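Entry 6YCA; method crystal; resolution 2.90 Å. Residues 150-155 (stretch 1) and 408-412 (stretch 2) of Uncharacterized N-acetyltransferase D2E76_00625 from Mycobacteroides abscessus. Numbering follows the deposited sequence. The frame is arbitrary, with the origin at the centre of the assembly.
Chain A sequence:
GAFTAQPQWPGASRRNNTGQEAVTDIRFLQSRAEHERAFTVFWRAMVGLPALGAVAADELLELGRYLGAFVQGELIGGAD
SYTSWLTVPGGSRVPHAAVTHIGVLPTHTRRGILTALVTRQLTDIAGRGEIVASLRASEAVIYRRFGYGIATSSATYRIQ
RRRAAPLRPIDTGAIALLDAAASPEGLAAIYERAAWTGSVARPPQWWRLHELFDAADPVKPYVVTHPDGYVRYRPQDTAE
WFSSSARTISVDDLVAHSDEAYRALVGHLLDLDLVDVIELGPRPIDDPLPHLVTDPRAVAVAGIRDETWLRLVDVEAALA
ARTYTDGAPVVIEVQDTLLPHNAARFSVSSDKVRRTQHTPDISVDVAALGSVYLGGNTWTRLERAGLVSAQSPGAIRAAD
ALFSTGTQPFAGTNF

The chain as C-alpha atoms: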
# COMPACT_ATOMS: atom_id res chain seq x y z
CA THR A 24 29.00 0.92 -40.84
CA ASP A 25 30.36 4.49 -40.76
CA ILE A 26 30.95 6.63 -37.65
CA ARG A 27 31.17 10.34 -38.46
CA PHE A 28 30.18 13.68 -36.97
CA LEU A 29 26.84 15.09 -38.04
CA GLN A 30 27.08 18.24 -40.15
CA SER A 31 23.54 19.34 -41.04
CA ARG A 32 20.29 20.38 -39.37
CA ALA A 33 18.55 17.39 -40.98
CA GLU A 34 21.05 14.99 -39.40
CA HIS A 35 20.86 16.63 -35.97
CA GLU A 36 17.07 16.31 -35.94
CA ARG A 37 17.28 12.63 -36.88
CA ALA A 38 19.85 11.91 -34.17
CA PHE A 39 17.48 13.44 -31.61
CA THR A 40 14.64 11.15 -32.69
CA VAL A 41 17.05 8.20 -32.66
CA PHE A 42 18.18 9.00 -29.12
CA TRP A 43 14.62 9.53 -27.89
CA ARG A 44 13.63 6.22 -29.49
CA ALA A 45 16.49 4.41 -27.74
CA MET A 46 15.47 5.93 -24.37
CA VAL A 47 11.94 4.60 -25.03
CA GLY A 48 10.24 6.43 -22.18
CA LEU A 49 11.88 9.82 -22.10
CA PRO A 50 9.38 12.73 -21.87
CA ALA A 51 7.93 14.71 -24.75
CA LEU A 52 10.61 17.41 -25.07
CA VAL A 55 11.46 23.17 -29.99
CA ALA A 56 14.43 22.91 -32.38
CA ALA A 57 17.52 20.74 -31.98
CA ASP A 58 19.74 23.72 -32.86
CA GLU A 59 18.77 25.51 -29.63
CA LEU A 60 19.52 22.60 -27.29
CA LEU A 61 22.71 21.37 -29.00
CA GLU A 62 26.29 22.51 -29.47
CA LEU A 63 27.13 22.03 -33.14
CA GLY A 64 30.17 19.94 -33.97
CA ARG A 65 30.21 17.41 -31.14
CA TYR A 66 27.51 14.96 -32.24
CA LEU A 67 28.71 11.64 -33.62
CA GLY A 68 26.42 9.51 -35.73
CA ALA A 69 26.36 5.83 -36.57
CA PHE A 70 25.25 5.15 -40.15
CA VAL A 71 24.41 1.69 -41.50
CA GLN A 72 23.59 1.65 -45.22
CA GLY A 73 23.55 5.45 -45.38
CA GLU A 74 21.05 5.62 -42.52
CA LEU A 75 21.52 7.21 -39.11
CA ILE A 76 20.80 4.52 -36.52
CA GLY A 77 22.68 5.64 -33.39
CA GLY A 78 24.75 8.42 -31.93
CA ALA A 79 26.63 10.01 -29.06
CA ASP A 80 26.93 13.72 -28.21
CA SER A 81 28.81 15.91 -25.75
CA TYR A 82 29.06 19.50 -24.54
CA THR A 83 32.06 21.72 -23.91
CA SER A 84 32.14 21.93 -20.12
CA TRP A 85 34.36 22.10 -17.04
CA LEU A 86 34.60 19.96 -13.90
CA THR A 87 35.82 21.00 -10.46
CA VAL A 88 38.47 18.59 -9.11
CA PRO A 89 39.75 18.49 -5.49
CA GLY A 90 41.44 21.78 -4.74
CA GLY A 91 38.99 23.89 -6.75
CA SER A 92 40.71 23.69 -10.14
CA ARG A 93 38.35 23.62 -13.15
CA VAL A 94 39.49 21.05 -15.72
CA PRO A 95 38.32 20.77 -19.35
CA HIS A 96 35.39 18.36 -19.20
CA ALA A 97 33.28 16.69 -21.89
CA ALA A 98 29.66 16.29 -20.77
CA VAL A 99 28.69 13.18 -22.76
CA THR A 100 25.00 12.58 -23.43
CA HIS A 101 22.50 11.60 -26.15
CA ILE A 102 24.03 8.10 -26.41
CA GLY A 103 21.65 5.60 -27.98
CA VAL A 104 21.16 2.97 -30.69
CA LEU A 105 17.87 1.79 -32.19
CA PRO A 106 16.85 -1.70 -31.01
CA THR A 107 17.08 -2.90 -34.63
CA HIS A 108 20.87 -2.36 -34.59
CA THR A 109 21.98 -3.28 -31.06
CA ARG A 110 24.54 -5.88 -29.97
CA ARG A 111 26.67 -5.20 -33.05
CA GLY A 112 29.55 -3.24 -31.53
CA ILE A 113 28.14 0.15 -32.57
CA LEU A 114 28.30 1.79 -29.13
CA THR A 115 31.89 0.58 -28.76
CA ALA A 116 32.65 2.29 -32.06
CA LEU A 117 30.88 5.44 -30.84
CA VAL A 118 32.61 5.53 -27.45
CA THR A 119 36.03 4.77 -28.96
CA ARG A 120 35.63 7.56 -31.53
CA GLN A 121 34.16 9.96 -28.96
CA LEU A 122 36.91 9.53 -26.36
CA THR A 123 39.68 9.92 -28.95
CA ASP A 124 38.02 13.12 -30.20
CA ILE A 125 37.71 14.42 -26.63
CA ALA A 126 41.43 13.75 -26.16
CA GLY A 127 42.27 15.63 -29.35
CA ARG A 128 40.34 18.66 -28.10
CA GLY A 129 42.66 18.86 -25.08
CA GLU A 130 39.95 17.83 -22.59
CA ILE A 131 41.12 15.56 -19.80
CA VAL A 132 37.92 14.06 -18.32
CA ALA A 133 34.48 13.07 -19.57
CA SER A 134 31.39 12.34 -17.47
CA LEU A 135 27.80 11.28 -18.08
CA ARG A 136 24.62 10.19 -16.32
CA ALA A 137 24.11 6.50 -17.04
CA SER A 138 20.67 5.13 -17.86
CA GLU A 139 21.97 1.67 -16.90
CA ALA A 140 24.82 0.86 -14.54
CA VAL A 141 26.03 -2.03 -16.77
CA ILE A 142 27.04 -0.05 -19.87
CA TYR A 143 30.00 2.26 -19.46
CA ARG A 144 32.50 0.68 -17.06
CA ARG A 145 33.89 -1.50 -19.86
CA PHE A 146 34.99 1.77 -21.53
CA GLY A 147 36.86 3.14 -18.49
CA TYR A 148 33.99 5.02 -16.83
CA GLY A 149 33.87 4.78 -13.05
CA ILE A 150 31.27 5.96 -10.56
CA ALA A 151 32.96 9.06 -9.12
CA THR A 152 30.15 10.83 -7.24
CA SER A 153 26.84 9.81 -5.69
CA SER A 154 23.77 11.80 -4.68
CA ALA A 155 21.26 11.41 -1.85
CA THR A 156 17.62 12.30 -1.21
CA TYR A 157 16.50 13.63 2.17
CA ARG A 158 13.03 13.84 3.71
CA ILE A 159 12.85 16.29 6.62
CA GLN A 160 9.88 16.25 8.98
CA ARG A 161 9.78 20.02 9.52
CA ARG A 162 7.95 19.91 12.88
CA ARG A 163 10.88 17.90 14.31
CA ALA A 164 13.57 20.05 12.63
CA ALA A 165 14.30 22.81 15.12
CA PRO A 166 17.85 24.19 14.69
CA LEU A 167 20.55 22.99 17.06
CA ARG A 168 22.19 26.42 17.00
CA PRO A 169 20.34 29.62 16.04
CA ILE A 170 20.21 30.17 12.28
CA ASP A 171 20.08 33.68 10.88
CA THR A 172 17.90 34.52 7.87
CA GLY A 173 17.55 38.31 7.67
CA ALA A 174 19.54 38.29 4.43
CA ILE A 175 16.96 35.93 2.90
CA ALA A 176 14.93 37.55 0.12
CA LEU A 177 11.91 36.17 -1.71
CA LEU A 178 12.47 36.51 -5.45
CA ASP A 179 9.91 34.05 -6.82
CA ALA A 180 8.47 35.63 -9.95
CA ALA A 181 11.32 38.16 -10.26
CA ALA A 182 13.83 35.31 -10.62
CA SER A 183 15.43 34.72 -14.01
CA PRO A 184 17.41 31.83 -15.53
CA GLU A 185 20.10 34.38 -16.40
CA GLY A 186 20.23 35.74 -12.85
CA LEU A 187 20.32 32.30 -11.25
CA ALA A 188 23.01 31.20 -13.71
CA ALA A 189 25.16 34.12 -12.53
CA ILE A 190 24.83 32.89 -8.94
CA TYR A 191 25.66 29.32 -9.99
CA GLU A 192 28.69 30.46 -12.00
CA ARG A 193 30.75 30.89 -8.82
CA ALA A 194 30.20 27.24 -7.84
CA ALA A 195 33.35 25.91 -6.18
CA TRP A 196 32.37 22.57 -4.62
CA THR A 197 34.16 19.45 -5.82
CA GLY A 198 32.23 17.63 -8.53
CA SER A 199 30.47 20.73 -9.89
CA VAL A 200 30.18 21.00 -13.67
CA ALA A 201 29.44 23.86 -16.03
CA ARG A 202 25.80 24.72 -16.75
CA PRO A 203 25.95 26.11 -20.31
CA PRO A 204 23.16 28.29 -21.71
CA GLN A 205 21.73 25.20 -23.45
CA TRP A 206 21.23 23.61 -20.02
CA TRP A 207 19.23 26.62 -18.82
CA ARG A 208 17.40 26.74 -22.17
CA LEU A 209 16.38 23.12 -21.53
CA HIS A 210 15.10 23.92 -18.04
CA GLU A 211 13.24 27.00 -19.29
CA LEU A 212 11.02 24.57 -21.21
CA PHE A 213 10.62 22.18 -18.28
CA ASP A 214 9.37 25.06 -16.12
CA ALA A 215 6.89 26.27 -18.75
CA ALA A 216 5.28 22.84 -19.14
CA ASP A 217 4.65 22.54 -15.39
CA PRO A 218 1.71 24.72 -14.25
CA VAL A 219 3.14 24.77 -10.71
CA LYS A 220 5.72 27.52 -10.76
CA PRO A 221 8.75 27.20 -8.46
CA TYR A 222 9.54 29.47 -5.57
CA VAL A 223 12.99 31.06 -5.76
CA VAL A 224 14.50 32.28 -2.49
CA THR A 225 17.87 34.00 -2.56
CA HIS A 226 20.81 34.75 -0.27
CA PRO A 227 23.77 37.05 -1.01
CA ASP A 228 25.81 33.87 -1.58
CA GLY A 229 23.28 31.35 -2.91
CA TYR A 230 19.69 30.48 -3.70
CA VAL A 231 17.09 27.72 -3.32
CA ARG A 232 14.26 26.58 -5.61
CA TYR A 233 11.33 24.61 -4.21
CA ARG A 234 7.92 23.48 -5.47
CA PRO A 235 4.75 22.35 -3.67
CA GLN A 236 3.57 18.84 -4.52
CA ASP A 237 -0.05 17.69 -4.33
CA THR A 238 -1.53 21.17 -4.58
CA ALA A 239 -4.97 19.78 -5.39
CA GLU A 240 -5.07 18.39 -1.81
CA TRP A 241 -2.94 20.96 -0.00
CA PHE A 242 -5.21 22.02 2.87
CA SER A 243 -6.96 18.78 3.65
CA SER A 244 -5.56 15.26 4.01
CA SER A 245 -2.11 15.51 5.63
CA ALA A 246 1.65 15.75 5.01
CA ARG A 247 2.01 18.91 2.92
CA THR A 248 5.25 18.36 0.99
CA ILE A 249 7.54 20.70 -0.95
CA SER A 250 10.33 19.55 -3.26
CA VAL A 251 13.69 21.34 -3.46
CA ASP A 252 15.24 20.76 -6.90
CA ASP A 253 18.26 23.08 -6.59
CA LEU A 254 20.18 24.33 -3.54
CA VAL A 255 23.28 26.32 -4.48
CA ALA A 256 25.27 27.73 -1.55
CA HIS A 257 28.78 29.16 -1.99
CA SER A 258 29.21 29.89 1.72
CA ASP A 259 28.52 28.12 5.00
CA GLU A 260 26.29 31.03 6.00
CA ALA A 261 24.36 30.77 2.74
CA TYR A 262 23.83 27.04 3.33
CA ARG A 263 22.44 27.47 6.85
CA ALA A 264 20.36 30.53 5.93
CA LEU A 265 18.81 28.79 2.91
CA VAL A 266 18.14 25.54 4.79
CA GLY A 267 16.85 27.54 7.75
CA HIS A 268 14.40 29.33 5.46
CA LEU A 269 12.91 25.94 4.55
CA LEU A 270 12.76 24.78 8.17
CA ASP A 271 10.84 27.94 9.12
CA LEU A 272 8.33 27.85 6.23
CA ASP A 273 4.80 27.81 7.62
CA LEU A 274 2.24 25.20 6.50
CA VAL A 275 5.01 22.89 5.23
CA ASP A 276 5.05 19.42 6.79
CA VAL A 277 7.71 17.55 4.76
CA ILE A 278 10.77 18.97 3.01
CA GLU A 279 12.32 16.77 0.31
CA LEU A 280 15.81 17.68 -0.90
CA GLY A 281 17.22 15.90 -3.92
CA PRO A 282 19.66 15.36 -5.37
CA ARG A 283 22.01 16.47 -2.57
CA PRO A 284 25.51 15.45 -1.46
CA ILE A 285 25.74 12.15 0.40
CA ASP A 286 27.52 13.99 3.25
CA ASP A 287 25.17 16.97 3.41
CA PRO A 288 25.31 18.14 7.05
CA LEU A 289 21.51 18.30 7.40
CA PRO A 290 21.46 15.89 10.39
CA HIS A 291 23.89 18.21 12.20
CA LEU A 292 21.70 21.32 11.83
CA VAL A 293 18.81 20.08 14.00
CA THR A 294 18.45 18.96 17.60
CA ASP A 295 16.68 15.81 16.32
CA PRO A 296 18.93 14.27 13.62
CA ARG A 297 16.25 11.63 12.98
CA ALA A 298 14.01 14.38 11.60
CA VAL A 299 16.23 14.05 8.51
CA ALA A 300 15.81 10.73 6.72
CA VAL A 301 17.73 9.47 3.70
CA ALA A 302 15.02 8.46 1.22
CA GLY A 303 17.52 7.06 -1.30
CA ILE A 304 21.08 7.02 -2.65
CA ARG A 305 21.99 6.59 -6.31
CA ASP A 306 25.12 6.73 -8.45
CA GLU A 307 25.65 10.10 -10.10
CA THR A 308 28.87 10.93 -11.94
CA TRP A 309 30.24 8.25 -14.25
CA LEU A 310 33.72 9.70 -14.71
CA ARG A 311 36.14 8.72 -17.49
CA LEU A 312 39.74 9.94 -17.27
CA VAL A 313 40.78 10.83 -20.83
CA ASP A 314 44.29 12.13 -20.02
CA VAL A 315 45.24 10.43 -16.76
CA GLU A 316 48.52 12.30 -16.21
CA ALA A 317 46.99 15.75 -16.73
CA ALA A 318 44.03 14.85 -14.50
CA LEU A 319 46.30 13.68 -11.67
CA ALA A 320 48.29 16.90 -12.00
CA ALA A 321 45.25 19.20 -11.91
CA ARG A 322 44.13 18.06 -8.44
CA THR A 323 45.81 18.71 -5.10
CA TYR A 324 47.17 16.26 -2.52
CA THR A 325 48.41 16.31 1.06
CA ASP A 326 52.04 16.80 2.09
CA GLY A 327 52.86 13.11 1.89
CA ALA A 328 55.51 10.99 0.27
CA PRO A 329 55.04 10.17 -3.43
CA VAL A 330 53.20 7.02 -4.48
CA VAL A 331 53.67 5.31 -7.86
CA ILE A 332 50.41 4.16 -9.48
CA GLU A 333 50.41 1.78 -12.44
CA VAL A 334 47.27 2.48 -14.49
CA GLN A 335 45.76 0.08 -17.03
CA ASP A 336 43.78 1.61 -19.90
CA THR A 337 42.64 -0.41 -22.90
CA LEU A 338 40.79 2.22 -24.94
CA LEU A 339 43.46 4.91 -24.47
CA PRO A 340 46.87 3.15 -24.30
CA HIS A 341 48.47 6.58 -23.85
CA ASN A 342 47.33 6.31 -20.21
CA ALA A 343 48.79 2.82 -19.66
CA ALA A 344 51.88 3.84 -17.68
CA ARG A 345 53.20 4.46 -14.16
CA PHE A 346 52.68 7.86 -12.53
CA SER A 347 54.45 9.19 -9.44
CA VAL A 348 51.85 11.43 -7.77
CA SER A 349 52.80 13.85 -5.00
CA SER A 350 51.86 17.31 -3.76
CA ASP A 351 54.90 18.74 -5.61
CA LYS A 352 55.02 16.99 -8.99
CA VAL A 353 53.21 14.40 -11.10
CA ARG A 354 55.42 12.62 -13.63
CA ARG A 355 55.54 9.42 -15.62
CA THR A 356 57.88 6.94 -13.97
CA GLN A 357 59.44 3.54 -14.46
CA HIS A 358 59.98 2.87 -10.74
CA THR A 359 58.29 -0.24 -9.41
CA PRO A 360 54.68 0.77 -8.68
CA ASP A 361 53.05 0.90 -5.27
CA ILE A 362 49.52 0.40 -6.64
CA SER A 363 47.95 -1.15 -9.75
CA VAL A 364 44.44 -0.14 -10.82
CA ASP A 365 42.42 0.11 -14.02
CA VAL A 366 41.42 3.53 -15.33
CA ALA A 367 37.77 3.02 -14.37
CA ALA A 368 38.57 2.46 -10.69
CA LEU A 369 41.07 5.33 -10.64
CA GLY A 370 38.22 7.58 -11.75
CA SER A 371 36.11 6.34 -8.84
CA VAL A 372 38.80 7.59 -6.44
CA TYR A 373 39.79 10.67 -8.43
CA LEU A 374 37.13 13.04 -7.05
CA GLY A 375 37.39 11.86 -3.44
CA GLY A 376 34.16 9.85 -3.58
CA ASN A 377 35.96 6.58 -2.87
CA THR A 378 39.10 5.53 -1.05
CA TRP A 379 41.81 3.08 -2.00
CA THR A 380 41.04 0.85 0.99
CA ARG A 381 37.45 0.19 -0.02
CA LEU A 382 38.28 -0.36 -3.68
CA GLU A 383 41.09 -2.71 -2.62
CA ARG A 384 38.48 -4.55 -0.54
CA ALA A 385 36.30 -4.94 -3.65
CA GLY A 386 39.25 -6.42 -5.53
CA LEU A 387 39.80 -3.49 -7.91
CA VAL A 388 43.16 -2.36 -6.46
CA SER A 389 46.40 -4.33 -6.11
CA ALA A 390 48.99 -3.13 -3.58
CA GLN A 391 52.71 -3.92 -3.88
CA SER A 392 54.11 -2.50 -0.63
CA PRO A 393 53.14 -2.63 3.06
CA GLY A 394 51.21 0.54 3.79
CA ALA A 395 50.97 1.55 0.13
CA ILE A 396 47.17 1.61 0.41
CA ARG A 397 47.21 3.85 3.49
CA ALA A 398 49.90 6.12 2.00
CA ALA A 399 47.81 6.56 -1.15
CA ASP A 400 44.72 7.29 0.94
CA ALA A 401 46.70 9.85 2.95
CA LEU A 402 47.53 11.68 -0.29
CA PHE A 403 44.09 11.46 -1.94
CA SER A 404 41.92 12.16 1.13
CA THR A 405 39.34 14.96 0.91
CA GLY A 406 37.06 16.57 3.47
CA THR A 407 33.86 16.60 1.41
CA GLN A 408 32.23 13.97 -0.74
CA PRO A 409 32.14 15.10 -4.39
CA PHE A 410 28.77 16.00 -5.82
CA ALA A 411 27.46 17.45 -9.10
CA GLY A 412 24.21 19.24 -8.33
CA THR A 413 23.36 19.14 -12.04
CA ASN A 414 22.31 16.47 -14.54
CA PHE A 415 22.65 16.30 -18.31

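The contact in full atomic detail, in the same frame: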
# COMPACT_ATOMS: atom_id res chain seq x y z
N ILE A 150 32.20 5.16 -11.36
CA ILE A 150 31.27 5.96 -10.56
C ILE A 150 32.09 6.84 -9.62
O ILE A 150 32.70 6.34 -8.67
CB ILE A 150 30.28 5.09 -9.79
CG1 ILE A 150 29.47 4.22 -10.75
CG2 ILE A 150 29.36 5.96 -8.97
CD1 ILE A 150 28.50 3.29 -10.05
N ALA A 151 32.11 8.15 -9.88
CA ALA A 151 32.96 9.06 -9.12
C ALA A 151 32.23 9.86 -8.06
O ALA A 151 32.84 10.23 -7.05
CB ALA A 151 33.68 10.02 -10.06
N THR A 152 30.94 10.15 -8.25
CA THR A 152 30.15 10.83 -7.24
C THR A 152 28.79 10.15 -7.11
O THR A 152 28.30 9.55 -8.06
CB THR A 152 29.88 12.31 -7.57
OG1 THR A 152 28.80 12.40 -8.52
CG2 THR A 152 31.13 12.99 -8.13
N SER A 153 28.19 10.29 -5.93
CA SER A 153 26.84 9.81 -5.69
C SER A 153 26.02 10.94 -5.07
O SER A 153 26.57 11.89 -4.51
CB SER A 153 26.82 8.59 -4.76
OG SER A 153 27.52 7.50 -5.33
N SER A 154 24.71 10.81 -5.19
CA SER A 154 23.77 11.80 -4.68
C SER A 154 22.77 11.12 -3.75
O SER A 154 22.51 9.92 -3.85
CB SER A 154 23.04 12.50 -5.83
OG SER A 154 22.13 11.62 -6.47
N ALA A 155 22.21 11.91 -2.84
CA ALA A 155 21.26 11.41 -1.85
C ALA A 155 19.99 12.24 -1.88
O ALA A 155 19.97 13.37 -2.38
CB ALA A 155 21.85 11.38 -0.43
N GLN A 408 32.55 14.88 0.34
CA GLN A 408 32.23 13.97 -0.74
C GLN A 408 31.90 14.77 -2.00
O GLN A 408 31.18 15.77 -1.93
CB GLN A 408 31.03 13.10 -0.35
CG GLN A 408 31.38 11.99 0.61
CD GLN A 408 32.16 10.88 -0.04
OE1 GLN A 408 31.74 10.33 -1.06
NE2 GLN A 408 33.31 10.55 0.53
N PRO A 409 32.42 14.36 -3.15
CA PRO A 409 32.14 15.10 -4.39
C PRO A 409 30.68 14.94 -4.79
O PRO A 409 30.03 13.95 -4.47
CB PRO A 409 33.05 14.42 -5.41
CG PRO A 409 33.18 13.03 -4.90
CD PRO A 409 33.21 13.14 -3.40
N PHE A 410 30.19 15.94 -5.51
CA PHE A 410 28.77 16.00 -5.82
C PHE A 410 28.56 17.00 -6.95
O PHE A 410 29.10 18.11 -6.91
CB PHE A 410 28.01 16.45 -4.58
CG PHE A 410 26.59 16.82 -4.84
CD1 PHE A 410 25.65 15.84 -5.11
CD2 PHE A 410 26.19 18.14 -4.81
CE1 PHE A 410 24.34 16.17 -5.35
CE2 PHE A 410 24.88 18.48 -5.04
CZ PHE A 410 23.95 17.50 -5.32
N ALA A 411 27.81 16.59 -7.97
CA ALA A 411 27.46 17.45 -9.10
C ALA A 411 25.97 17.75 -8.99
O ALA A 411 25.13 16.93 -9.39
CB ALA A 411 27.78 16.75 -10.42
N GLY A 412 25.62 18.93 -8.50
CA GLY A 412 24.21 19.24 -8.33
C GLY A 412 23.39 19.38 -9.60
O GLY A 412 22.26 19.87 -9.57

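What kind of contact joins these two stretches? It is a small packing contact of 223 Å², both sides summed, with no hydrogen bond across it. An irregular segment passes a strand at 67°, and van der Waals contact does the work.

How does the contact begin along the strand? Ile-150 stays out of reach. Ala-151 contributes its backbone: its O lies 3.5 Å from CG of Pro-409, while its CA-to-CB bond points sideways.

Why is Thr-152 the centre? Its CA-to-CB bond points toward the other stretch, as does that of Pro-409, and the CA atoms of the pair are 5.5 Å apart. Thr-152 CG2 meets Pro-409 CB at 3.6 Å, methyl against ring carbon, and Thr-152 CB sits 3.5 Å from Pro-409 O. Both residues are buried. The threonine suits this place because its methyl packs against the apolar proline ring while OG1 is hydrogen-bonded elsewhere in the structure.

What do the two serines add? The CA-to-CB bond of Ser-153 points away, and the residue meets Phe-410 through its backbone O, 4.1 Å from Phe-410 CD1. Ser-154 CB approaches CE1 of Phe-410 at 3.9 Å. The flat Phe-410 ring presents its edge to Ser-153 O and Ser-154 CB, which lie near its plane. The CA-to-CB bond of Phe-410 points sideways, but with chi1 at 168° (t) the ring end comes nearer the strand.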